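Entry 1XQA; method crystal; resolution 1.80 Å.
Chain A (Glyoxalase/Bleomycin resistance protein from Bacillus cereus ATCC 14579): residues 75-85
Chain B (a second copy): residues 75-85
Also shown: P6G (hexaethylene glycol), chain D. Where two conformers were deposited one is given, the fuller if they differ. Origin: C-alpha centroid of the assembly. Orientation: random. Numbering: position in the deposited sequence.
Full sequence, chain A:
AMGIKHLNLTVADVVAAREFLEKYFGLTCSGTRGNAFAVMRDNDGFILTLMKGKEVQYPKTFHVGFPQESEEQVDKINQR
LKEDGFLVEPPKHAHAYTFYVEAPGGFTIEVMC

Chain A 75-85: DKINQRLKEDG
Chain B, residues 75-85: DKINQRLKEDG

Two like-charged arginines meet at the centre of this contact: R80(A) NE and R80(B) NE lie 4.1 Å apart, and each guanidinium has the other arginine's CG over one face. Acids accompany the pair. Both helices enter from earlier in the chain, run to 83 and lie antiparallel at 172°, axes 12.9 Å apart, a gap that long side chains must bridge. R80(A) CA and R80(B) CA are 8.8 Å apart; K76 of each chain pairs with E83 of the other.

Both arginines are extended (m, t, t). R80(A) NH1 hydrogen-bonds to D84(B) OD2 at 2.9 Å, while its NH2 reaches D84(B) OD1 and E83(B) OE1, both at 2.9 Å; R80(B) repeats this pattern on D84(A) and E83(A). D84, chi1 m, is the first residue to leave helical phi/psi, and its OD1 also takes the lysine: K76(A) NZ to D84(B) OD1 and K76(B) NZ to D84(A) OD1 are both 2.8 Å. K76 has chi1 and chi2 t, with chi3 96° in A but -74° in B. G85 has phi near 100°, where a CB would jam against D84 O, so glycine fits.

Within each chain Q79 (t, t) NE2 hydrogen-bonds to E83 (m, t) OE2 (3.0 Å in A, 2.8 Å in B). Water 4 links R80(B) NE to E83(A) OE1. Hexaethylene glycol accepts from both arginines. The stretches bury 482 Å², both sides summed, with R80 covered most; L81 points away.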

ATOM      1  N   ASP A  75     -12.606   0.710 -12.360  1.00 22.47           N
ATOM      2  CA  ASP A  75     -13.173  -0.621 -12.150  1.00 22.90           C
ATOM      3  C   ASP A  75     -12.283  -1.478 -11.246  1.00 22.61           C
ATOM      4  O   ASP A  75     -12.785  -2.199 -10.375  1.00 21.91           O
ATOM      5  CB  ASP A  75     -13.383  -1.341 -13.495  1.00 23.01           C
ATOM      6  CG  ASP A  75     -14.622  -0.870 -14.236  1.00 23.68           C
ATOM      7  OD1 ASP A  75     -15.481  -0.214 -13.621  1.00 23.94           O
ATOM      8  OD2 ASP A  75     -14.746  -1.177 -15.454  1.00 24.92           O
ATOM      9  N   LYS A  76     -10.970  -1.408 -11.482  1.00 22.72           N
ATOM     10  CA  LYS A  76     -10.011  -2.218 -10.746  1.00 22.61           C
ATOM     11  C   LYS A  76     -10.024  -1.867  -9.251  1.00 21.81           C
ATOM     12  O   LYS A  76     -10.116  -2.770  -8.422  1.00 21.30           O
ATOM     13  CB  LYS A  76      -8.611  -2.076 -11.350  1.00 23.25           C
ATOM     14  CG  LYS A  76      -7.721  -3.284 -11.124  1.00 26.82           C
ATOM     15  CD  LYS A  76      -6.659  -3.416 -12.230  1.00 31.48           C
ATOM     16  CE  LYS A  76      -5.343  -2.787 -11.788  1.00 31.55           C
ATOM     17  NZ  LYS A  76      -4.217  -2.957 -12.770  1.00 30.69           N
ATOM     18  N   ILE A  77      -9.948  -0.574  -8.917  1.00 21.17           N
ATOM     19  CA  ILE A  77      -9.978  -0.148  -7.506  1.00 21.33           C
ATOM     20  C   ILE A  77     -11.300  -0.550  -6.834  1.00 20.70           C
ATOM     21  O   ILE A  77     -11.324  -1.025  -5.686  1.00 20.06           O
ATOM     22  CB  ILE A  77      -9.732   1.381  -7.337  1.00 20.94           C
ATOM     23  CG1 ILE A  77      -8.354   1.784  -7.886  1.00 22.47           C
ATOM     24  CG2 ILE A  77      -9.804   1.781  -5.843  1.00 21.76           C
ATOM     25  CD1 ILE A  77      -8.155   3.313  -7.974  1.00 22.36           C
ATOM     26  N   ASN A  78     -12.403  -0.320  -7.542  1.00 21.06           N
ATOM     27  CA  ASN A  78     -13.729  -0.773  -7.104  1.00 20.59           C
ATOM     28  C   ASN A  78     -13.763  -2.275  -6.793  1.00 20.63           C
ATOM     29  O   ASN A  78     -14.195  -2.688  -5.723  1.00 20.11           O
ATOM     30  CB  ASN A  78     -14.740  -0.469  -8.225  1.00 20.65           C
ATOM     31  CG  ASN A  78     -16.170  -0.666  -7.784  1.00 21.85           C
ATOM     32  OD1 ASN A  78     -16.765  -1.717  -8.033  1.00 22.23           O
ATOM     33  ND2 ASN A  78     -16.729   0.338  -7.109  1.00 19.38           N
ATOM     34  N   GLN A  79     -13.308  -3.084  -7.753  1.00 20.42           N
ATOM     35  CA  GLN A  79     -13.283  -4.547  -7.613  1.00 22.11           C
ATOM     36  C   GLN A  79     -12.431  -4.965  -6.414  1.00 20.95           C
ATOM     37  O   GLN A  79     -12.850  -5.802  -5.605  1.00 21.01           O
ATOM     38  CB  GLN A  79     -12.764  -5.204  -8.906  1.00 21.70           C
ATOM     39  CG  GLN A  79     -12.540  -6.727  -8.817  1.00 24.97           C
ATOM     40  CD  GLN A  79     -11.537  -7.292  -9.858  1.00 26.24           C
ATOM     41  OE1 GLN A  79     -10.988  -6.557 -10.702  1.00 31.21           O
ATOM     42  NE2 GLN A  79     -11.295  -8.611  -9.789  1.00 30.97           N
ATOM     43  N   ARG A  80     -11.257  -4.354  -6.266  1.00 20.11           N
ATOM     44  CA  ARG A  80     -10.366  -4.734  -5.177  1.00 18.53           C
ATOM     45  C   ARG A  80     -10.919  -4.336  -3.820  1.00 18.56           C
ATOM     46  O   ARG A  80     -10.820  -5.105  -2.865  1.00 18.10           O
ATOM     47  CB  ARG A  80      -8.961  -4.180  -5.396  1.00 18.70           C
ATOM     48  CG  ARG A  80      -8.275  -4.842  -6.580  1.00 18.06           C
ATOM     49  CD  ARG A  80      -6.910  -4.273  -6.896  1.00 16.45           C
ATOM     50  NE  ARG A  80      -6.391  -4.939  -8.103  1.00 16.67           N
ATOM     51  CZ  ARG A  80      -5.152  -4.810  -8.561  1.00 18.64           C
ATOM     52  NH1 ARG A  80      -4.268  -4.034  -7.929  1.00 18.74           N
ATOM     53  NH2 ARG A  80      -4.791  -5.462  -9.651  1.00 16.13           N
ATOM     54  N   LEU A  81     -11.519  -3.156  -3.745  1.00 18.76           N
ATOM     55  CA  LEU A  81     -12.164  -2.710  -2.492  1.00 19.33           C
ATOM     56  C   LEU A  81     -13.287  -3.673  -2.095  1.00 20.52           C
ATOM     57  O   LEU A  81     -13.352  -4.110  -0.951  1.00 20.46           O
ATOM     58  CB  LEU A  81     -12.691  -1.280  -2.622  1.00 19.00           C
ATOM     59  CG  LEU A  81     -11.637  -0.171  -2.583  1.00 19.86           C
ATOM     60  CD1 LEU A  81     -12.260   1.171  -2.987  1.00 19.78           C
ATOM     61  CD2 LEU A  81     -10.983  -0.077  -1.201  1.00 19.03           C
ATOM     62  N   LYS A  82     -14.141  -4.028  -3.059  1.00 20.94           N
ATOM     63  CA  LYS A  82     -15.230  -4.987  -2.848  1.00 22.09           C
ATOM     64  C   LYS A  82     -14.712  -6.336  -2.336  1.00 22.11           C
ATOM     65  O   LYS A  82     -15.204  -6.858  -1.327  1.00 21.74           O
ATOM     66  CB  LYS A  82     -16.018  -5.191  -4.148  1.00 22.34           C
ATOM     67  CG  LYS A  82     -17.299  -6.017  -3.981  1.00 23.99           C
ATOM     68  CD  LYS A  82     -18.082  -6.085  -5.284  1.00 24.75           C
ATOM     69  CE  LYS A  82     -19.376  -6.860  -5.098  1.00 29.14           C
ATOM     70  NZ  LYS A  82     -19.881  -7.368  -6.412  1.00 31.71           N
ATOM     71  N   GLU A  83     -13.721  -6.899  -3.031  1.00 21.50           N
ATOM     72  CA  GLU A  83     -13.116  -8.176  -2.629  1.00 22.25           C
ATOM     73  C   GLU A  83     -12.476  -8.129  -1.265  1.00 22.38           C
ATOM     74  O   GLU A  83     -12.379  -9.147  -0.590  1.00 22.90           O
ATOM     75  CB  GLU A  83     -12.042  -8.601  -3.612  1.00 21.80           C
ATOM     76  CG  GLU A  83     -12.577  -8.925  -4.966  1.00 23.12           C
ATOM     77  CD  GLU A  83     -11.480  -9.194  -5.963  1.00 25.05           C
ATOM     78  OE1 GLU A  83     -10.295  -8.939  -5.654  1.00 25.96           O
ATOM     79  OE2 GLU A  83     -11.818  -9.651  -7.062  1.00 24.05           O
ATOM     80  N   ASP A  84     -12.019  -6.953  -0.878  1.00 22.74           N
ATOM     81  CA  ASP A  84     -11.331  -6.777   0.386  1.00 23.34           C
ATOM     82  C   ASP A  84     -12.282  -6.368   1.515  1.00 24.39           C
ATOM     83  O   ASP A  84     -11.843  -6.069   2.626  1.00 24.45           O
ATOM     84  CB  ASP A  84     -10.190  -5.769   0.238  1.00 23.32           C
ATOM     85  CG  ASP A  84      -9.061  -6.277  -0.641  1.00 22.41           C
ATOM     86  OD1 ASP A  84      -9.081  -7.469  -1.064  1.00 22.63           O
ATOM     87  OD2 ASP A  84      -8.140  -5.477  -0.915  1.00 21.45           O
ATOM     88  N   GLY A  85     -13.583  -6.359   1.231  1.00 25.22           N
ATOM     89  CA  GLY A  85     -14.586  -6.210   2.288  1.00 26.51           C
ATOM     90  C   GLY A  85     -15.122  -4.817   2.515  1.00 27.12           C
ATOM     91  O   GLY A  85     -15.826  -4.578   3.502  1.00 27.80           O
TER
ATOM     92  N   ASP B  75      -3.985 -16.596  -4.110  1.00 19.12           N
ATOM     93  CA  ASP B  75      -4.508 -16.354  -5.460  1.00 19.71           C
ATOM     94  C   ASP B  75      -4.748 -14.877  -5.723  1.00 19.41           C
ATOM     95  O   ASP B  75      -4.500 -14.389  -6.833  1.00 19.21           O
ATOM     96  CB  ASP B  75      -5.845 -17.094  -5.658  1.00 19.76           C
ATOM     97  CG  ASP B  75      -5.669 -18.584  -5.976  1.00 21.90           C
ATOM     98  OD1 ASP B  75      -4.592 -18.995  -6.449  1.00 22.27           O
ATOM     99  OD2 ASP B  75      -6.645 -19.341  -5.772  1.00 23.72           O
ATOM    100  N   LYS B  76      -5.282 -14.191  -4.719  1.00 18.94           N
ATOM    101  CA  LYS B  76      -5.564 -12.760  -4.840  1.00 20.43           C
ATOM    102  C   LYS B  76      -4.280 -11.965  -5.123  1.00 19.20           C
ATOM    103  O   LYS B  76      -4.253 -11.098  -6.004  1.00 18.54           O
ATOM    104  CB  LYS B  76      -6.232 -12.250  -3.557  1.00 20.10           C
ATOM    105  CG  LYS B  76      -6.609 -10.786  -3.576  1.00 23.28           C
ATOM    106  CD  LYS B  76      -7.205 -10.340  -2.230  1.00 23.49           C
ATOM    107  CE  LYS B  76      -8.620 -10.874  -2.034  1.00 26.54           C
ATOM    108  NZ  LYS B  76      -9.292 -10.253  -0.839  1.00 28.03           N
ATOM    109  N   ILE B  77      -3.225 -12.247  -4.365  1.00 19.53           N
ATOM    110  CA  ILE B  77      -1.978 -11.524  -4.539  1.00 19.33           C
ATOM    111  C   ILE B  77      -1.374 -11.855  -5.899  1.00 19.50           C
ATOM    112  O   ILE B  77      -0.910 -10.962  -6.613  1.00 19.08           O
ATOM    113  CB  ILE B  77      -0.990 -11.773  -3.371  1.00 20.39           C
ATOM    114  CG1 ILE B  77      -1.622 -11.275  -2.066  1.00 20.17           C
ATOM    115  CG2 ILE B  77       0.382 -11.092  -3.638  1.00 21.58           C
ATOM    116  CD1 ILE B  77      -0.915 -11.806  -0.798  1.00 20.96           C
ATOM    117  N   ASN B  78      -1.401 -13.132  -6.247  1.00 18.88           N
ATOM    118  CA  ASN B  78      -0.955 -13.580  -7.574  1.00 19.40           C
ATOM    119  C   ASN B  78      -1.652 -12.822  -8.713  1.00 19.26           C
ATOM    120  O   ASN B  78      -0.981 -12.286  -9.606  1.00 19.70           O
ATOM    121  CB  ASN B  78      -1.141 -15.105  -7.690  1.00 19.51           C
ATOM    122  CG  ASN B  78      -0.529 -15.668  -8.956  1.00 21.04           C
ATOM    123  OD1 ASN B  78      -1.205 -15.778  -9.973  1.00 24.47           O
ATOM    124  ND2 ASN B  78       0.756 -16.020  -8.904  1.00 20.32           N
ATOM    125  N   GLN B  79      -2.988 -12.793  -8.667  0.50 19.79           N
ATOM    126  CA  GLN B  79      -3.836 -12.111  -9.659  0.50 20.25           C
ATOM    127  C   GLN B  79      -3.490 -10.630  -9.803  0.50 19.81           C
ATOM    128  O   GLN B  79      -3.328 -10.123 -10.916  0.50 19.49           O
ATOM    129  CB  GLN B  79      -5.324 -12.257  -9.278  0.50 20.33           C
ATOM    130  CG  GLN B  79      -6.334 -11.630 -10.263  0.50 21.70           C
ATOM    131  CD  GLN B  79      -7.690 -11.314  -9.628  0.50 21.72           C
ATOM    132  OE1 GLN B  79      -8.038 -11.828  -8.558  0.50 24.34           O
ATOM    133  NE2 GLN B  79      -8.460 -10.458 -10.289  0.50 23.52           N
ATOM    134  N   ARG B  80      -3.399  -9.944  -8.668  1.00 19.44           N
ATOM    135  CA  ARG B  80      -3.167  -8.505  -8.649  1.00 19.71           C
ATOM    136  C   ARG B  80      -1.757  -8.169  -9.122  1.00 19.63           C
ATOM    137  O   ARG B  80      -1.567  -7.216  -9.874  1.00 19.69           O
ATOM    138  CB  ARG B  80      -3.451  -7.932  -7.258  1.00 19.54           C
ATOM    139  CG  ARG B  80      -4.933  -7.975  -6.928  1.00 19.23           C
ATOM    140  CD  ARG B  80      -5.238  -7.589  -5.500  1.00 19.39           C
ATOM    141  NE  ARG B  80      -6.655  -7.785  -5.215  1.00 19.48           N
ATOM    142  CZ  ARG B  80      -7.281  -7.308  -4.147  1.00 20.04           C
ATOM    143  NH1 ARG B  80      -6.605  -6.604  -3.230  1.00 19.38           N
ATOM    144  NH2 ARG B  80      -8.582  -7.566  -3.985  1.00 19.82           N
ATOM    145  N   LEU B  81      -0.779  -8.965  -8.708  1.00 19.86           N
ATOM    146  CA  LEU B  81       0.572  -8.821  -9.257  1.00 20.71           C
ATOM    147  C   LEU B  81       0.590  -8.965 -10.784  1.00 21.39           C
ATOM    148  O   LEU B  81       1.170  -8.110 -11.484  1.00 21.77           O
ATOM    149  CB  LEU B  81       1.548  -9.797  -8.595  1.00 20.19           C
ATOM    150  CG  LEU B  81       1.970  -9.491  -7.155  1.00 20.07           C
ATOM    151  CD1 LEU B  81       2.693 -10.694  -6.538  1.00 20.50           C
ATOM    152  CD2 LEU B  81       2.848  -8.226  -7.074  1.00 19.56           C
ATOM    153  N   LYS B  82      -0.058 -10.018 -11.294  1.00 21.88           N
ATOM    154  CA  LYS B  82      -0.130 -10.263 -12.734  1.00 23.43           C
ATOM    155  C   LYS B  82      -0.795  -9.083 -13.447  1.00 22.95           C
ATOM    156  O   LYS B  82      -0.281  -8.604 -14.465  1.00 23.00           O
ATOM    157  CB  LYS B  82      -0.870 -11.581 -13.042  1.00 23.21           C
ATOM    158  CG  LYS B  82      -0.856 -11.996 -14.530  1.00 25.66           C
ATOM    159  CD  LYS B  82      -1.101 -13.498 -14.700  1.00 26.43           C
ATOM    160  CE  LYS B  82       0.236 -14.273 -14.708  1.00 30.51           C
ATOM    161  NZ  LYS B  82       0.148 -15.776 -14.859  1.00 32.18           N
ATOM    162  N   GLU B  83      -1.918  -8.605 -12.900  1.00 22.75           N
ATOM    163  CA  GLU B  83      -2.667  -7.495 -13.502  1.00 22.67           C
ATOM    164  C   GLU B  83      -1.858  -6.212 -13.505  1.00 22.48           C
ATOM    165  O   GLU B  83      -1.950  -5.404 -14.436  1.00 22.67           O
ATOM    166  CB  GLU B  83      -3.993  -7.247 -12.766  1.00 22.32           C
ATOM    167  CG  GLU B  83      -5.034  -8.328 -12.978  1.00 23.07           C
ATOM    168  CD  GLU B  83      -6.294  -8.142 -12.157  1.00 24.32           C
ATOM    169  OE1 GLU B  83      -6.368  -7.220 -11.310  1.00 25.79           O
ATOM    170  OE2 GLU B  83      -7.225  -8.951 -12.359  1.00 28.05           O
ATOM    171  N   ASP B  84      -1.066  -6.029 -12.457  1.00 22.03           N
ATOM    172  CA  ASP B  84      -0.293  -4.819 -12.282  1.00 22.07           C
ATOM    173  C   ASP B  84       1.062  -4.843 -12.990  1.00 22.60           C
ATOM    174  O   ASP B  84       1.848  -3.911 -12.841  1.00 22.99           O
ATOM    175  CB  ASP B  84      -0.137  -4.500 -10.802  1.00 21.51           C
ATOM    176  CG  ASP B  84      -1.470  -4.220 -10.117  1.00 21.47           C
ATOM    177  OD1 ASP B  84      -2.507  -4.119 -10.822  1.00 21.68           O
ATOM    178  OD2 ASP B  84      -1.478  -4.100  -8.871  1.00 20.18           O
ATOM    179  N   GLY B  85       1.315  -5.888 -13.776  1.00 22.80           N
ATOM    180  CA  GLY B  85       2.487  -5.935 -14.654  1.00 23.15           C
ATOM    181  C   GLY B  85       3.693  -6.725 -14.167  1.00 23.45           C
ATOM    182  O   GLY B  85       4.746  -6.686 -14.803  1.00 23.46           O
TER
HETATM  183  O1  P6G D 502      -1.556   0.067  -9.887  1.00 44.49           O
HETATM  184  C2  P6G D 502      -2.588  -0.748 -10.438  1.00 42.74           C
HETATM  185  C3  P6G D 502      -3.866  -0.534  -9.638  1.00 40.98           C
HETATM  186  O4  P6G D 502      -3.647  -1.011  -8.312  1.00 37.74           O
HETATM  187  C5  P6G D 502      -4.223  -0.074  -7.364  1.00 35.50           C
HETATM  188  C6  P6G D 502      -5.262  -0.689  -6.447  1.00 33.20           C
HETATM  189  O7  P6G D 502      -4.769  -1.885  -5.811  1.00 31.40           O
HETATM  190  C8  P6G D 502      -4.998  -1.824  -4.439  1.00 29.58           C
HETATM  191  C9  P6G D 502      -5.166  -3.193  -3.864  1.00 29.68           C
HETATM  192  O10 P6G D 502      -4.318  -4.143  -4.496  1.00 29.29           O
HETATM  193  C11 P6G D 502      -3.053  -4.137  -3.871  1.00 29.56           C
HETATM  194  C12 P6G D 502      -2.637  -5.556  -3.688  1.00 27.86           C
HETATM  195  O13 P6G D 502      -3.563  -6.151  -2.789  1.00 29.06           O
HETATM  196  C14 P6G D 502      -3.097  -7.426  -2.350  1.00 31.62           C
HETATM  197  C15 P6G D 502      -3.537  -7.525  -0.896  1.00 34.17           C
HETATM  198  O16 P6G D 502      -4.616  -8.433  -0.749  1.00 38.24           O
HETATM  199  C17 P6G D 502      -5.746  -7.783  -0.146  1.00 38.76           C
HETATM  200  C18 P6G D 502      -6.329  -8.608   0.997  1.00 40.67           C
HETATM  201  O19 P6G D 502      -6.510  -7.781   2.148  1.00 42.60           O
HETATM  202  O   HOH W   1      -5.126  -4.241 -15.090  1.00 63.53           O
HETATM  203  O   HOH W   2      -8.012  -6.956  -9.370  1.00 26.33           O
HETATM  204  O   HOH W   3      -9.860  -8.860 -12.126  1.00 53.82           O
HETATM  205  O   HOH W   4      -8.214  -8.988  -7.261  1.00 31.94           O
HETATM  206  O   HOH W   5     -11.623 -12.132  -0.957  1.00 73.51           O